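Local coordinates for protein K5 lyase (Enterobacteria phage k1-5, PDB 2X3H) that probably cleaves the K5 capsular polysaccharide, a glycosaminoglycan, by an elimination reaction, acting as a trimeric, tail-spike-like lyase of the phage, at residues A[121-124]-A[129-132]; A[157-162]-A[176-181]. One frame throughout, in Å; residues are numbered along the deposited sequence.

Both contacts lie at corners of the right-handed parallel beta-helix expected of a phage tail spike, with centres about 8 Å apart. Contact 1 joins the end of strand 119-123 to the start of strand 131-134. Contact 2 joins the chain just before strand 160-163 to the end of strand 168-178, around the corner at Asn177, and the chain after it. Strands 131-134 and 160-163 are neighbours in one parallel sheet, where Leu131 O probably accepts a hydrogen bond from Ser161 N. Both contacts are largely buried. Contact 1 is made by side chains, chiefly a ring stack and apolar packing. Contact 2 is more polar, with one backbone hydrogen bond and a glutamine against a valine.

Contact 1 of 2, residues A[121-124]-A[129-132]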
ATOM      1  N   LEU A 121      -1.263  15.084 -34.987  1.00 10.96           N
ATOM      2  CA  LEU A 121      -2.529  15.634 -35.443  1.00 10.88           C
ATOM      3  C   LEU A 121      -2.622  17.059 -34.932  1.00 11.97           C
ATOM      4  O   LEU A 121      -2.775  17.293 -33.732  1.00 11.51           O
ATOM      5  CB  LEU A 121      -3.707  14.796 -34.942  1.00 11.29           C
ATOM      6  CG  LEU A 121      -3.792  13.398 -35.559  1.00 12.85           C
ATOM      7  CD1 LEU A 121      -4.959  12.606 -34.976  1.00 12.90           C
ATOM      8  CD2 LEU A 121      -3.935  13.503 -37.072  1.00 13.38           C
ATOM      9  N   SER A 122      -2.497  18.018 -35.843  1.00 11.56           N
ATOM     10  CA  SER A 122      -2.443  19.425 -35.451  1.00 12.04           C
ATOM     11  C   SER A 122      -3.746  20.156 -35.756  1.00 12.60           C
ATOM     12  O   SER A 122      -4.085  20.381 -36.925  1.00 12.98           O
ATOM     13  CB  SER A 122      -1.270  20.116 -36.145  1.00 13.53           C
ATOM     14  OG  SER A 122      -1.230  21.493 -35.822  1.00 13.81           O
ATOM     15  N   HIS A 123      -4.464  20.530 -34.702  1.00 12.09           N
ATOM     16  CA  HIS A 123      -5.764  21.172 -34.840  1.00 12.16           C
ATOM     17  C   HIS A 123      -5.637  22.482 -35.615  1.00 12.61           C
ATOM     18  O   HIS A 123      -4.894  23.390 -35.221  1.00 12.89           O
ATOM     19  CB  HIS A 123      -6.397  21.411 -33.464  1.00 12.09           C
ATOM     20  CG  HIS A 123      -7.882  21.626 -33.497  1.00 11.74           C
ATOM     21  ND1 HIS A 123      -8.576  22.160 -32.431  1.00 11.04           N
ATOM     22  CD2 HIS A 123      -8.805  21.374 -34.458  1.00 11.40           C
ATOM     23  CE1 HIS A 123      -9.862  22.229 -32.733  1.00 11.42           C
ATOM     24  NE2 HIS A 123     -10.029  21.753 -33.955  1.00 12.08           N
ATOM     25  N   ARG A 124      -6.379  22.562 -36.718  1.00 13.19           N
ATOM     26  CA  ARG A 124      -6.312  23.686 -37.659  1.00 14.35           C
ATOM     27  C   ARG A 124      -7.227  24.846 -37.247  1.00 14.44           C
ATOM     28  O   ARG A 124      -6.999  25.996 -37.636  1.00 16.11           O
ATOM     29  CB  ARG A 124      -6.695  23.177 -39.055  1.00 14.97           C
ATOM     30  CG  ARG A 124      -6.450  24.136 -40.199  1.00 16.66           C
ATOM     31  CD  ARG A 124      -6.968  23.541 -41.495  1.00 17.89           C
ATOM     32  NE  ARG A 124      -6.785  24.444 -42.630  1.00 18.78           N
ATOM     33  CZ  ARG A 124      -5.648  24.557 -43.307  1.00 19.01           C
ATOM     34  NH1 ARG A 124      -4.594  23.834 -42.956  1.00 19.32           N
ATOM     35  NH2 ARG A 124      -5.558  25.394 -44.335  1.00 20.10           N
ATOM     36  N   ASN A 129     -14.026  21.777 -30.263  1.00 11.15           N
ATOM     37  CA  ASN A 129     -13.510  20.416 -30.113  1.00 10.52           C
ATOM     38  C   ASN A 129     -12.729  19.945 -31.332  1.00 10.94           C
ATOM     39  O   ASN A 129     -12.993  20.390 -32.462  1.00 12.44           O
ATOM     40  CB  ASN A 129     -14.647  19.427 -29.820  1.00 10.44           C
ATOM     41  CG  ASN A 129     -15.394  19.747 -28.530  1.00 10.66           C
ATOM     42  OD1 ASN A 129     -14.840  20.362 -27.613  1.00 10.69           O
ATOM     43  ND2 ASN A 129     -16.668  19.327 -28.454  1.00 11.49           N
ATOM     44  N   TYR A 130     -11.769  19.056 -31.103  1.00 10.10           N
ATOM     45  CA  TYR A 130     -10.957  18.514 -32.190  1.00  9.81           C
ATOM     46  C   TYR A 130     -11.514  17.170 -32.646  1.00 10.15           C
ATOM     47  O   TYR A 130     -12.317  17.128 -33.581  1.00  9.66           O
ATOM     48  CB  TYR A 130      -9.487  18.431 -31.766  1.00 10.89           C
ATOM     49  CG  TYR A 130      -8.484  18.143 -32.873  1.00 10.81           C
ATOM     50  CD1 TYR A 130      -8.870  18.087 -34.218  1.00 10.93           C
ATOM     51  CD2 TYR A 130      -7.136  17.964 -32.568  1.00 12.12           C
ATOM     52  CE1 TYR A 130      -7.937  17.824 -35.219  1.00 11.52           C
ATOM     53  CE2 TYR A 130      -6.204  17.710 -33.554  1.00 12.40           C
ATOM     54  CZ  TYR A 130      -6.607  17.648 -34.877  1.00 12.29           C
ATOM     55  OH  TYR A 130      -5.662  17.400 -35.848  1.00 13.38           O
ATOM     56  N   LEU A 131     -11.119  16.088 -31.977  1.00  9.37           N
ATOM     57  CA  LEU A 131     -11.505  14.740 -32.383  1.00  8.93           C
ATOM     58  C   LEU A 131     -12.640  14.265 -31.486  1.00  9.13           C
ATOM     59  O   LEU A 131     -12.517  14.274 -30.264  1.00  8.42           O
ATOM     60  CB  LEU A 131     -10.304  13.786 -32.293  1.00  9.71           C
ATOM     61  CG  LEU A 131      -9.069  14.173 -33.116  1.00 10.16           C
ATOM     62  CD1 LEU A 131      -7.907  13.208 -32.884  1.00 12.43           C
ATOM     63  CD2 LEU A 131      -9.419  14.259 -34.600  1.00 11.36           C
ATOM     64  N   VAL A 132     -13.756  13.878 -32.094  1.00  8.54           N
ATOM     65  CA  VAL A 132     -14.894  13.376 -31.332  1.00  9.31           C
ATOM     66  C   VAL A 132     -15.307  11.996 -31.826  1.00  9.66           C
ATOM     67  O   VAL A 132     -15.723  11.821 -32.981  1.00  9.31           O
ATOM     68  CB  VAL A 132     -16.104  14.343 -31.385  1.00 10.08           C
ATOM     69  CG1 VAL A 132     -17.267  13.763 -30.599  1.00  9.81           C
ATOM     70  CG2 VAL A 132     -15.721  15.716 -30.843  1.00  9.78           C
TER
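His123 and Tyr130 are the closest backbone pair, with 6.4 Å between His123 CA and Tyr130 CA. His123 ends strand 119-123, and Tyr130 just precedes strand 131-134. No hydrogen bond joins the two segments; the contact is mostly side-chain packing. The His123 and Tyr130 rings form an offset stack, with centroids 4.2 Å apart and planes at 16°. In both residues CG is anti to the backbone N (chi1 -160° and -169°), and the side chains run past each other in opposite directions. Each CB therefore lies over the partner's ring: His123 CB is 3.7 Å from the Tyr130 centroid, and Tyr130 CB is 3.8 Å from the His123 centroid. These are two CH-pi contacts. Leu131 CG lies over the rim of the opposite face of the tyrosine. Tyr130 OH lies 3.2 Å from Ser122 N, but the angle is too poor for a hydrogen bond. That hydroxyl is hydrogen-bonded to Ser103 OG on a neighbouring coil. Leu121 CD1 meets Leu131 CD1 at 3.7 Å, the side chains crossing at about a right angle. The stack and the leucines fill a buried corner between two faces of a parallel beta-helix, consistent with a tail spike.

Contact 2 of 2, residues A[157-162]-A[176-181]; sequences GQQVSL and SNVKGT
Gly157 and Thr181 make the one hydrogen bond between these segments. Gly157 N donates to Thr181 O at 3.0 Å, with an N-H...O angle of 153°. The donor is tilted 19° from the carbonyl plane. The bond joins the approach to strand 160-163 to the chain that follows the corner at Asn177.

A second polar feature is the closeness of two acceptors. Gly157 O and Thr181 O are 3.3 Å apart and cannot bond to each other. The amine of Lys150 is hydrogen-bonded to Gly157 O and to Lys179 O, and weakly to Thr181 O. Its positive charge probably offsets the repulsion between the two carbonyl oxygens.

Packing between side chains rests on Gln159 and Val178. The glutamine chain is extended beyond CG (chi2 -175°), which carries its amide across to the valine. Gln159 OE1 lies 3.4 Å from Val178 CG2 and 3.8 Å from Val178 CG1. The same oxygen is hydrogen-bonded to Ser184 OG, so this buried polar atom has a partner. Gln159 NE2 comes to 3.5 Å from Ser176 O, but the pair is not a hydrogen bond. Phe175 and Val146 also touch the Gln159 side chain.

Thr181 takes part through its backbone here, while its OG1 is hydrogen-bonded to Gln156 OE1. The chemistry implies a corner of the beta-helix joined by one backbone hydrogen bond and by the packing of Gln159 on Val178. Lys150 is bound to the nearby carbonyls, and the buried glutamine has its amide oxygen bonded to Ser184 OG and packed against Val178.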
ATOM      1  N   GLY A 157     -12.551  23.982 -25.607  1.00 10.79           N
ATOM      2  CA  GLY A 157     -12.424  22.865 -26.526  1.00  9.27           C
ATOM      3  C   GLY A 157     -11.765  21.648 -25.894  1.00  9.57           C
ATOM      4  O   GLY A 157     -10.788  21.798 -25.150  1.00  9.29           O
ATOM      5  N   GLN A 158     -12.313  20.464 -26.178  1.00  8.04           N
ATOM      6  CA  GLN A 158     -11.681  19.184 -25.808  1.00  9.11           C
ATOM      7  C   GLN A 158     -10.772  18.755 -26.954  1.00  8.89           C
ATOM      8  O   GLN A 158     -11.130  18.913 -28.128  1.00  9.61           O
ATOM      9  CB  GLN A 158     -12.702  18.042 -25.615  1.00 10.91           C
ATOM     10  CG  GLN A 158     -14.065  18.347 -24.969  1.00 11.71           C
ATOM     11  CD  GLN A 158     -14.000  19.111 -23.664  1.00 12.31           C
ATOM     12  OE1 GLN A 158     -12.953  19.227 -23.031  1.00 12.26           O
ATOM     13  NE2 GLN A 158     -15.151  19.632 -23.246  1.00 13.82           N
ATOM     14  N   GLN A 159      -9.626  18.162 -26.638  1.00  7.41           N
ATOM     15  CA  GLN A 159      -8.759  17.642 -27.695  1.00  7.66           C
ATOM     16  C   GLN A 159      -9.276  16.315 -28.268  1.00  8.67           C
ATOM     17  O   GLN A 159      -9.513  16.205 -29.473  1.00  8.93           O
ATOM     18  CB  GLN A 159      -7.303  17.512 -27.228  1.00  8.20           C
ATOM     19  CG  GLN A 159      -6.639  18.822 -26.828  1.00  8.68           C
ATOM     20  CD  GLN A 159      -5.167  18.631 -26.503  1.00  9.24           C
ATOM     21  OE1 GLN A 159      -4.814  18.144 -25.429  1.00  7.67           O
ATOM     22  NE2 GLN A 159      -4.296  19.024 -27.432  1.00  9.99           N
ATOM     23  N   VAL A 160      -9.446  15.309 -27.413  1.00  7.30           N
ATOM     24  CA  VAL A 160     -10.040  14.038 -27.829  1.00  7.70           C
ATOM     25  C   VAL A 160     -11.206  13.696 -26.916  1.00  7.97           C
ATOM     26  O   VAL A 160     -11.048  13.640 -25.692  1.00  7.36           O
ATOM     27  CB  VAL A 160      -9.019  12.877 -27.769  1.00  7.93           C
ATOM     28  CG1 VAL A 160      -9.697  11.544 -28.042  1.00  7.63           C
ATOM     29  CG2 VAL A 160      -7.895  13.100 -28.761  1.00  8.87           C
ATOM     30  N   SER A 161     -12.378  13.482 -27.515  1.00  7.91           N
ATOM     31  CA  SER A 161     -13.593  13.112 -26.784  1.00  7.92           C
ATOM     32  C   SER A 161     -14.016  11.693 -27.138  1.00  8.65           C
ATOM     33  O   SER A 161     -14.118  11.335 -28.320  1.00  8.30           O
ATOM     34  CB  SER A 161     -14.753  14.061 -27.130  1.00  7.70           C
ATOM     35  OG  SER A 161     -14.445  15.406 -26.821  1.00  8.63           O
ATOM     36  N   LEU A 162     -14.249  10.884 -26.110  1.00  8.25           N
ATOM     37  CA  LEU A 162     -14.981   9.633 -26.261  1.00  8.93           C
ATOM     38  C   LEU A 162     -16.393   9.914 -25.768  1.00  9.78           C
ATOM     39  O   LEU A 162     -16.672   9.868 -24.563  1.00  9.14           O
ATOM     40  CB  LEU A 162     -14.327   8.504 -25.458  1.00  8.83           C
ATOM     41  CG  LEU A 162     -12.857   8.230 -25.793  1.00  9.30           C
ATOM     42  CD1 LEU A 162     -12.280   7.109 -24.929  1.00  9.15           C
ATOM     43  CD2 LEU A 162     -12.666   7.930 -27.293  1.00  9.00           C
ATOM     44  N   SER A 176      -0.192  18.054 -26.722  1.00  8.75           N
ATOM     45  CA  SER A 176       0.710  19.204 -26.710  1.00  9.90           C
ATOM     46  C   SER A 176      -0.019  20.525 -26.949  1.00  9.95           C
ATOM     47  O   SER A 176      -1.117  20.542 -27.528  1.00 10.10           O
ATOM     48  CB  SER A 176       1.801  19.024 -27.766  1.00 11.39           C
ATOM     49  OG  SER A 176       1.232  18.865 -29.050  1.00 14.33           O
ATOM     50  N   ASN A 177       0.604  21.616 -26.486  1.00 10.27           N
ATOM     51  CA  ASN A 177       0.099  22.973 -26.646  1.00 10.29           C
ATOM     52  C   ASN A 177      -1.316  23.127 -26.092  1.00 10.25           C
ATOM     53  O   ASN A 177      -2.165  23.798 -26.669  1.00  9.97           O
ATOM     54  CB  ASN A 177       0.160  23.396 -28.117  1.00 12.00           C
ATOM     55  CG  ASN A 177       0.305  24.891 -28.281  1.00 14.10           C
ATOM     56  OD1 ASN A 177       0.950  25.556 -27.460  1.00 15.32           O
ATOM     57  ND2 ASN A 177      -0.285  25.436 -29.346  1.00 14.96           N
ATOM     58  N   VAL A 178      -1.566  22.481 -24.964  1.00  9.21           N
ATOM     59  CA  VAL A 178      -2.910  22.473 -24.376  1.00  8.30           C
ATOM     60  C   VAL A 178      -3.161  23.800 -23.669  1.00  8.75           C
ATOM     61  O   VAL A 178      -2.298  24.276 -22.917  1.00  9.54           O
ATOM     62  CB  VAL A 178      -3.050  21.319 -23.362  1.00  8.33           C
ATOM     63  CG1 VAL A 178      -4.509  21.095 -22.978  1.00  7.83           C
ATOM     64  CG2 VAL A 178      -2.451  20.053 -23.935  1.00  8.30           C
ATOM     65  N   LYS A 179      -4.330  24.395 -23.920  1.00  8.88           N
ATOM     66  CA  LYS A 179      -4.694  25.715 -23.379  1.00  9.56           C
ATOM     67  C   LYS A 179      -6.190  25.848 -23.087  1.00  9.43           C
ATOM     68  O   LYS A 179      -6.998  24.983 -23.467  1.00  9.66           O
ATOM     69  CB  LYS A 179      -4.310  26.829 -24.373  1.00 10.57           C
ATOM     70  CG  LYS A 179      -2.831  26.968 -24.652  1.00 11.66           C
ATOM     71  CD  LYS A 179      -2.569  28.062 -25.700  1.00 12.90           C
ATOM     72  CE  LYS A 179      -1.100  28.053 -26.116  1.00 14.09           C
ATOM     73  NZ  LYS A 179      -0.753  29.101 -27.139  1.00 15.14           N
ATOM     74  N   GLY A 180      -6.558  26.963 -22.449  1.00  9.40           N
ATOM     75  CA  GLY A 180      -7.958  27.335 -22.282  1.00  9.73           C
ATOM     76  C   GLY A 180      -8.736  26.390 -21.401  1.00  9.74           C
ATOM     77  O   GLY A 180      -8.177  25.757 -20.498  1.00 10.18           O
ATOM     78  N   THR A 181     -10.032  26.296 -21.663  1.00  9.52           N
ATOM     79  CA  THR A 181     -10.896  25.434 -20.882  1.00  9.19           C
ATOM     80  C   THR A 181     -11.249  24.177 -21.665  1.00  9.09           C
ATOM     81  O   THR A 181     -11.321  24.187 -22.904  1.00  8.85           O
ATOM     82  CB  THR A 181     -12.160  26.172 -20.414  1.00 10.19           C
ATOM     83  OG1 THR A 181     -12.884  26.655 -21.555  1.00 11.00           O
ATOM     84  CG2 THR A 181     -11.764  27.349 -19.533  1.00 10.34           C
TER